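Local coordinates for protein putative hydrolase (Acinetobacter sp. NBRC 100985, PDB 4XUK) that probably hydrolyses organophosphate triesters and lactones, using a pair of zinc ions in a metallo-beta-lactamase fold, at residues A[29-34]-A[223-228]; A[107-112]-A[134-139]; A[195-200]-A[216-221]. The protein carries 2 engineered substitutions. All blocks are in the same frame, centred on the assembly; numbering follows the deposited sequence.

Contact 1: residues A[29-34]-A[223-228]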
# COMPACT_ATOMS: atom_id res chain seq x y z
N ASN A 29 6.14 23.01 7.05
CA ASN A 29 6.26 23.90 8.20
C ASN A 29 5.34 23.53 9.37
O ASN A 29 5.51 24.05 10.47
CB ASN A 29 5.99 25.35 7.79
CG ASN A 29 7.06 25.91 6.88
OD1 ASN A 29 6.78 26.37 5.77
ND2 ASN A 29 8.31 25.87 7.34
N LEU A 30 4.37 22.66 9.14
CA LEU A 30 3.47 22.26 10.22
C LEU A 30 4.19 21.37 11.24
O LEU A 30 3.74 21.24 12.38
CB LEU A 30 2.22 21.57 9.67
CG LEU A 30 1.30 22.43 8.80
CD1 LEU A 30 0.13 21.62 8.28
CD2 LEU A 30 0.80 23.66 9.57
N PHE A 31 5.31 20.77 10.84
CA PHE A 31 6.11 20.00 11.78
C PHE A 31 6.85 20.96 12.70
O PHE A 31 7.53 21.87 12.23
CB PHE A 31 7.06 19.06 11.05
CG PHE A 31 6.36 17.95 10.30
CD1 PHE A 31 5.67 16.96 10.99
CD2 PHE A 31 6.38 17.91 8.91
CE1 PHE A 31 5.01 15.94 10.30
CE2 PHE A 31 5.73 16.90 8.22
CZ PHE A 31 5.05 15.91 8.91
N LYS A 32 6.73 20.76 13.99
CA LYS A 32 7.17 21.71 14.99
C LYS A 32 8.51 21.40 15.60
O LYS A 32 8.85 20.28 15.80
CB LYS A 32 6.14 21.80 16.12
CG LYS A 32 4.90 22.62 15.83
CD LYS A 32 4.60 23.60 16.95
CE LYS A 32 4.20 22.96 18.26
NZ LYS A 32 5.21 23.09 19.33
N ASP A 33 9.26 22.44 15.89
CA ASP A 33 10.51 22.33 16.61
C ASP A 33 11.46 21.28 16.03
O ASP A 33 12.01 20.47 16.71
CB ASP A 33 10.23 22.01 18.05
CG ASP A 33 9.69 23.13 18.78
OD1 ASP A 33 9.34 24.14 18.24
OD2 ASP A 33 9.63 22.98 19.95
N ILE A 34 11.59 21.30 14.75
CA ILE A 34 12.56 20.49 14.04
C ILE A 34 13.03 21.35 12.88
O ILE A 34 12.22 22.01 12.24
CB ILE A 34 11.95 19.12 13.60
CG1 ILE A 34 12.97 18.27 12.83
CG2 ILE A 34 10.66 19.32 12.81
CD1 ILE A 34 12.69 16.76 12.89
N HIS A 223 3.85 9.00 8.10
CA HIS A 223 4.61 7.76 8.26
C HIS A 223 6.09 8.04 8.11
O HIS A 223 6.91 7.12 8.13
CB HIS A 223 4.17 6.70 7.23
CG HIS A 223 4.42 7.10 5.81
ND1 HIS A 223 3.88 8.24 5.26
CD2 HIS A 223 5.16 6.52 4.83
CE1 HIS A 223 4.28 8.35 4.00
NE2 HIS A 223 5.06 7.32 3.72
N THR A 224 6.43 9.32 7.97
CA THR A 224 7.79 9.74 7.63
C THR A 224 8.46 10.46 8.80
O THR A 224 9.15 9.83 9.60
CB THR A 224 7.79 10.65 6.37
OG1 THR A 224 6.96 11.80 6.60
CG2 THR A 224 7.24 9.89 5.17
N VAL A 225 8.23 11.77 8.90
CA VAL A 225 8.88 12.59 9.93
C VAL A 225 8.64 12.05 11.34
O VAL A 225 9.59 11.89 12.12
CB VAL A 225 8.38 14.06 9.88
CG1 VAL A 225 8.98 14.87 11.01
CG2 VAL A 225 8.73 14.70 8.54
N GLN A 226 7.39 11.73 11.66
CA GLN A 226 7.05 11.36 13.03
C GLN A 226 7.31 9.89 13.37
O GLN A 226 7.04 9.44 14.49
CB GLN A 226 5.61 11.75 13.35
CG GLN A 226 5.37 13.25 13.28
CD GLN A 226 3.90 13.58 13.29
OE1 GLN A 226 3.16 13.13 12.42
NE2 GLN A 226 3.47 14.34 14.28
N PHE A 227 7.83 9.13 12.41
CA PHE A 227 8.33 7.80 12.74
C PHE A 227 9.85 7.82 12.95
O PHE A 227 10.34 7.29 13.95
CB PHE A 227 7.90 6.75 11.71
CG PHE A 227 6.52 6.17 11.98
CD1 PHE A 227 5.38 6.92 11.73
CD2 PHE A 227 6.38 4.89 12.51
CE1 PHE A 227 4.11 6.40 11.98
CE2 PHE A 227 5.11 4.36 12.77
CZ PHE A 227 3.98 5.12 12.50
N ASP A 228 10.59 8.43 12.03
CA ASP A 228 12.04 8.59 12.21
C ASP A 228 12.33 9.50 13.41
O ASP A 228 13.30 9.27 14.13
CB ASP A 228 12.68 9.17 10.95
CG ASP A 228 12.70 8.20 9.78
OD1 ASP A 228 11.88 7.25 9.77
OD2 ASP A 228 13.52 8.40 8.85

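Contact 2: residues A[107-112]-A[134-139]. With ZN (zinc ion), chain D; ZN (zinc ion), chain C.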
# COMPACT_ATOMS: atom_id res chain seq x y z
N THR A 107 -12.71 9.29 17.49
CA THR A 107 -11.48 9.43 18.26
C THR A 107 -11.41 10.82 18.88
O THR A 107 -10.91 10.98 19.99
CB THR A 107 -10.23 9.18 17.40
OG1 THR A 107 -10.24 10.05 16.25
CG2 THR A 107 -10.19 7.72 16.95
N HIS A 108 -11.92 11.80 18.14
CA HIS A 108 -12.02 13.19 18.60
C HIS A 108 -12.95 13.95 17.66
O HIS A 108 -13.41 13.40 16.65
CB HIS A 108 -10.64 13.88 18.68
CG HIS A 108 -9.87 13.88 17.40
ND1 HIS A 108 -9.69 12.75 16.63
CD2 HIS A 108 -9.20 14.88 16.76
CE1 HIS A 108 -8.96 13.05 15.57
NE2 HIS A 108 -8.65 14.33 15.63
N LEU A 109 -13.21 15.22 17.97
CA LEU A 109 -14.21 15.98 17.24
C LEU A 109 -13.65 16.95 16.20
O LEU A 109 -14.38 17.85 15.76
CB LEU A 109 -15.14 16.72 18.23
CG LEU A 109 -16.00 15.85 19.14
CD1 LEU A 109 -16.73 16.70 20.18
CD2 LEU A 109 -17.01 15.07 18.32
N HIS A 110 -12.39 16.79 15.80
CA HIS A 110 -11.90 17.56 14.66
C HIS A 110 -12.79 17.25 13.45
O HIS A 110 -13.27 16.12 13.31
CB HIS A 110 -10.40 17.29 14.37
CG HIS A 110 -9.47 18.20 15.12
ND1 HIS A 110 -8.13 17.92 15.30
CD2 HIS A 110 -9.69 19.38 15.74
CE1 HIS A 110 -7.57 18.88 16.01
NE2 HIS A 110 -8.49 19.79 16.29
N PRO A 111 -13.06 18.26 12.60
CA PRO A 111 -14.03 18.10 11.51
C PRO A 111 -13.72 16.96 10.54
O PRO A 111 -14.66 16.41 9.95
CB PRO A 111 -13.95 19.44 10.79
CG PRO A 111 -13.61 20.42 11.91
CD PRO A 111 -12.62 19.66 12.75
N ASP A 112 -12.45 16.60 10.36
CA ASP A 112 -12.12 15.53 9.43
C ASP A 112 -12.36 14.14 10.04
O ASP A 112 -12.03 13.12 9.44
CB ASP A 112 -10.69 15.68 8.91
CG ASP A 112 -9.68 15.79 10.03
OD1 ASP A 112 -9.92 16.54 11.00
OD2 ASP A 112 -8.63 15.14 9.94
N ASN A 134 -16.22 11.91 27.03
CA ASN A 134 -16.69 12.97 27.91
C ASN A 134 -15.82 14.22 27.87
O ASN A 134 -16.29 15.29 27.67
CB ASN A 134 -16.85 12.45 29.36
CG ASN A 134 -15.55 11.89 29.96
OD1 ASN A 134 -14.63 11.51 29.27
ND2 ASN A 134 -15.51 11.81 31.25
N ASP A 135 -14.53 14.01 28.02
CA ASP A 135 -13.56 15.10 28.02
C ASP A 135 -13.58 15.84 26.68
O ASP A 135 -13.45 17.07 26.63
CB ASP A 135 -12.14 14.57 28.28
CG ASP A 135 -11.97 14.01 29.69
OD1 ASP A 135 -12.85 14.23 30.54
OD2 ASP A 135 -10.94 13.34 29.94
N GLU A 136 -13.75 15.10 25.59
CA GLU A 136 -13.70 15.70 24.25
C GLU A 136 -14.92 16.57 24.00
O GLU A 136 -14.79 17.70 23.53
CB GLU A 136 -13.59 14.61 23.18
CG GLU A 136 -13.49 15.16 21.76
CD GLU A 136 -12.13 15.77 21.44
OE1 GLU A 136 -11.20 15.66 22.27
OE2 GLU A 136 -11.98 16.33 20.33
N ALA A 137 -16.10 16.05 24.32
CA ALA A 137 -17.34 16.80 24.16
C ALA A 137 -17.33 18.03 25.06
O ALA A 137 -17.78 19.11 24.66
CB ALA A 137 -18.53 15.92 24.47
N SER A 138 -16.82 17.87 26.28
CA SER A 138 -16.74 19.00 27.21
C SER A 138 -15.93 20.16 26.64
O SER A 138 -16.35 21.32 26.74
CB SER A 138 -16.15 18.56 28.55
OG SER A 138 -17.08 17.79 29.27
N PHE A 139 -14.79 19.87 26.04
CA PHE A 139 -13.93 20.92 25.50
C PHE A 139 -14.57 21.66 24.33
O PHE A 139 -14.48 22.89 24.25
CB PHE A 139 -12.58 20.34 25.06
CG PHE A 139 -11.73 21.30 24.28
CD1 PHE A 139 -11.03 22.32 24.93
CD2 PHE A 139 -11.61 21.18 22.91
CE1 PHE A 139 -10.24 23.20 24.22
CE2 PHE A 139 -10.81 22.06 22.18
CZ PHE A 139 -10.12 23.07 22.84
ZN ZN D . -7.29 15.81 14.51
ZN ZN C . -7.43 14.36 11.77

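Contact 3: residues A[195-200]-A[216-221]. With ZN (zinc ion), chain D; ZN (zinc ion), chain C.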
# COMPACT_ATOMS: atom_id res chain seq x y z
N ALA A 195 -4.95 11.58 25.10
CA ALA A 195 -5.11 13.03 25.04
C ALA A 195 -3.83 13.76 24.65
O ALA A 195 -2.73 13.26 24.86
CB ALA A 195 -5.63 13.57 26.37
N GLY A 196 -4.00 14.96 24.10
CA GLY A 196 -2.89 15.82 23.74
C GLY A 196 -3.23 16.51 22.44
O GLY A 196 -3.34 17.74 22.39
N HIS A 197 -3.39 15.71 21.39
CA HIS A 197 -3.84 16.24 20.11
C HIS A 197 -5.10 17.07 20.29
O HIS A 197 -5.23 18.14 19.71
CB HIS A 197 -4.09 15.10 19.13
CG HIS A 197 -4.58 15.56 17.79
ND1 HIS A 197 -3.81 16.32 16.93
CD2 HIS A 197 -5.76 15.35 17.16
CE1 HIS A 197 -4.50 16.55 15.83
NE2 HIS A 197 -5.68 15.98 15.95
N THR A 198 -6.04 16.55 21.09
CA THR A 198 -7.17 17.33 21.59
C THR A 198 -7.34 16.93 23.04
O THR A 198 -6.86 15.87 23.44
CB THR A 198 -8.49 17.04 20.84
OG1 THR A 198 -8.91 15.70 21.10
CG2 THR A 198 -8.34 17.27 19.33
N PRO A 199 -8.04 17.76 23.83
CA PRO A 199 -8.08 17.45 25.27
C PRO A 199 -8.77 16.12 25.60
O PRO A 199 -8.51 15.58 26.68
CB PRO A 199 -8.84 18.64 25.86
CG PRO A 199 -8.57 19.77 24.90
CD PRO A 199 -8.56 19.11 23.54
N GLY A 200 -9.61 15.60 24.71
CA GLY A 200 -10.30 14.35 24.98
C GLY A 200 -10.10 13.30 23.90
O GLY A 200 -10.96 12.45 23.67
N ILE A 216 -5.94 4.11 16.26
CA ILE A 216 -5.16 5.07 17.06
C ILE A 216 -5.58 6.53 16.98
O ILE A 216 -5.15 7.34 17.81
CB ILE A 216 -3.65 5.01 16.72
CG1 ILE A 216 -3.40 5.36 15.25
CG2 ILE A 216 -3.09 3.64 17.04
CD1 ILE A 216 -1.93 5.71 14.96
N GLY A 217 -6.39 6.88 15.99
CA GLY A 217 -6.75 8.27 15.81
C GLY A 217 -5.54 9.11 15.45
O GLY A 217 -4.61 8.64 14.78
N ASP A 218 -5.53 10.36 15.90
CA ASP A 218 -4.54 11.33 15.46
C ASP A 218 -3.36 11.51 16.41
O ASP A 218 -2.94 12.64 16.67
CB ASP A 218 -5.20 12.68 15.22
CG ASP A 218 -5.97 12.73 13.93
OD1 ASP A 218 -6.25 11.67 13.34
OD2 ASP A 218 -6.27 13.85 13.49
N ILE A 219 -2.81 10.42 16.91
CA ILE A 219 -1.58 10.50 17.69
C ILE A 219 -0.39 10.59 16.73
O ILE A 219 0.76 10.66 17.16
CB ILE A 219 -1.41 9.28 18.60
CG1 ILE A 219 -1.32 8.00 17.76
CG2 ILE A 219 -2.58 9.20 19.58
CD1 ILE A 219 -1.01 6.77 18.58
N VAL A 220 -0.67 10.57 15.42
CA VAL A 220 0.37 10.74 14.41
C VAL A 220 -0.21 11.21 13.07
O VAL A 220 -1.35 10.84 12.71
CB VAL A 220 1.23 9.45 14.27
CG1 VAL A 220 0.52 8.39 13.43
CG2 VAL A 220 2.58 9.79 13.68
N HIS A 221 0.56 12.00 12.32
CA HIS A 221 0.08 12.58 11.07
C HIS A 221 0.94 12.26 9.85
O HIS A 221 0.75 12.83 8.78
CB HIS A 221 -0.04 14.10 11.20
CG HIS A 221 -1.23 14.54 11.99
ND1 HIS A 221 -1.36 14.29 13.33
CD2 HIS A 221 -2.36 15.18 11.61
CE1 HIS A 221 -2.51 14.78 13.76
NE2 HIS A 221 -3.14 15.31 12.73
ZN ZN D . -7.29 15.81 14.51
ZN ZN C . -7.43 14.36 11.77

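Contact 1: residues A[29-34]-A[223-228]
Phe31 and Val225 approach from opposite directions, and the valine methyl CG2 settles over one face of the phenyl ring. Measured from CG2 to the ring centroid of Phe31 the separation is 3.9 Å, 18° off the ring normal, which meets the criterion for a CH-pi contact. CG2 of Val225 is displaced toward the rim and lies nearest CE2 of Phe31, at 3.7 Å. The second methyl, CG1, serves the other end of the ring, 3.9 Å from CD1 of Phe31. With CG of Phe31 anti to its carbonyl carbon (chi1 -67°), the ring reaches out of the loop toward the helix.

At the rim, in the plane of the phenyl ring, the CD atom of Gln226 stands 4.0 Å from CE1 of Phe31. The amide is turned by 71° against the ring, so the two flat groups do not stack. Its polar end is held elsewhere: OE1 bonds to His221 N and Ser222 OG, and NE2 to Thr232 O, which fix the amide beside the ring.

The close part is van der Waals contact and one CH-pi contact; no hydrogen bond joins the two segments. Packing slackens toward Ile34, whose side chain comes no closer than 4.6 Å to 223-228 and touches Val39 of helix 36-45 instead. The neighbouring Asp33, and Asn29 in the 3-10 turn before Phe31, are exposed to solvent. Phe31 thus packs the loop after strand 14-26 on the short helix 225-228, which follows the loop carrying the zinc ligand Asp218; the two loops leave strands of the two different sheets of the metallo-beta-lactamase fold.

Contact 2: residues A[107-112]-A[134-139]
The imidazole of His108 has in-plane neighbours at its edge, Thr107 OG1 and His110 ND1, while OE2 of Glu136 approaches it obliquely, nearest the CB atom of His108 at 3.2 Å. Its ND1 donates to Thr107 OG1 over 2.8 Å, with the oxygen only 1° out of the ring plane; this bond fixes the ring's rotation and directs NE2 of His108 to a zinc ion 2.3 Å away.

Glu136 grips the backbone of the same turn. Leu109 N donates to OE2 of Glu136 at 2.9 Å, nearly straight at 170°, meeting the carboxylate on its anti side and 34° out of its plane. The Glu136 chain bends beyond CG, which brings the acid there, and its CG packs against CG of Leu109 at 3.7 Å as the two side chains run alongside one another with opposite headings. Trp140 NE1 also bonds to OE2, and Thr198 OG1 to OE1.

Residues 108-113 form the HxHxDH motif of the superfamily: His110 ND1 binds the same zinc as His108, and Asp112 OD2 the other. Glu136 ligates neither metal. Its bonds to the Leu109 amide, Trp140 and Thr198 make it a buried second-shell carboxylate, probably ionised, that holds the metal-binding turn against helix 134-141.

Contact 3: residues A[195-200]-A[216-221]
His197 and Asp218 meet where two irregular loops converge, the nearest alpha carbons across them being CA of His197 and CA of Ile219, 6.6 Å apart. The imidazole of His197 takes CB of Asp218 over one face, 3.6 Å from the ring centroid and 27° off the normal, a CH-pi contact. CG of His197 lies anti to the backbone N (chi1 179°), which extends the ring across the gap until NE2 binds a zinc ion at 2.2 Å.

OD2 of Asp218 bridges the two metals. OD2 of Asp218 lies 2.4 Å from the zinc ion that NE2 of His197 binds and 2.1 Å from the other zinc ion. NE2 of His197 and OD2 of Asp218 are themselves close without a hydrogen bond, because both are ligands of one metal. His221 borders the pair: its CE1 lies 3.4 Å from CE1 of His197, which sits at the edge of the His221 ring; the ring planes are 49° apart, an oblique pairing. The second ring nitrogen, ND1 of His197, bonds to Asp237 OD1, which probably steadies the ring.

Segment 195-200 links strands 189-193 and 202-208, while 216-221 runs from strand 211-215 toward helix 225-228; helix 240-257 packs on Ile219 and Val220 and bonds through Thr246 to Ala195 O.

Contacts 2 and 3, with centres about 10 Å apart, supply complementary ligands of the two-zinc site: His108, His110 and Asp112 from contact 2, His197 and the bridging Asp218 from contact 3. Their metals lie 3.1 Å from each other, zinc ion to zinc ion. His113 and His265 complete the coordination. The two contacts are tied directly as well: Glu136 OE1 of contact 2 and Thr198 OG1 of contact 3 are 2.6 Å apart, a probable hydrogen bond. Contact 1 is peripheral, its centre about 15 Å from that of contact 3 and about 24 Å from that of contact 2. It still reaches the metal-binding loop, because Gln226 OE1 lies 2.8 Å from His221 N, while the Gln226 side chain remains about 11 Å from a zinc ion.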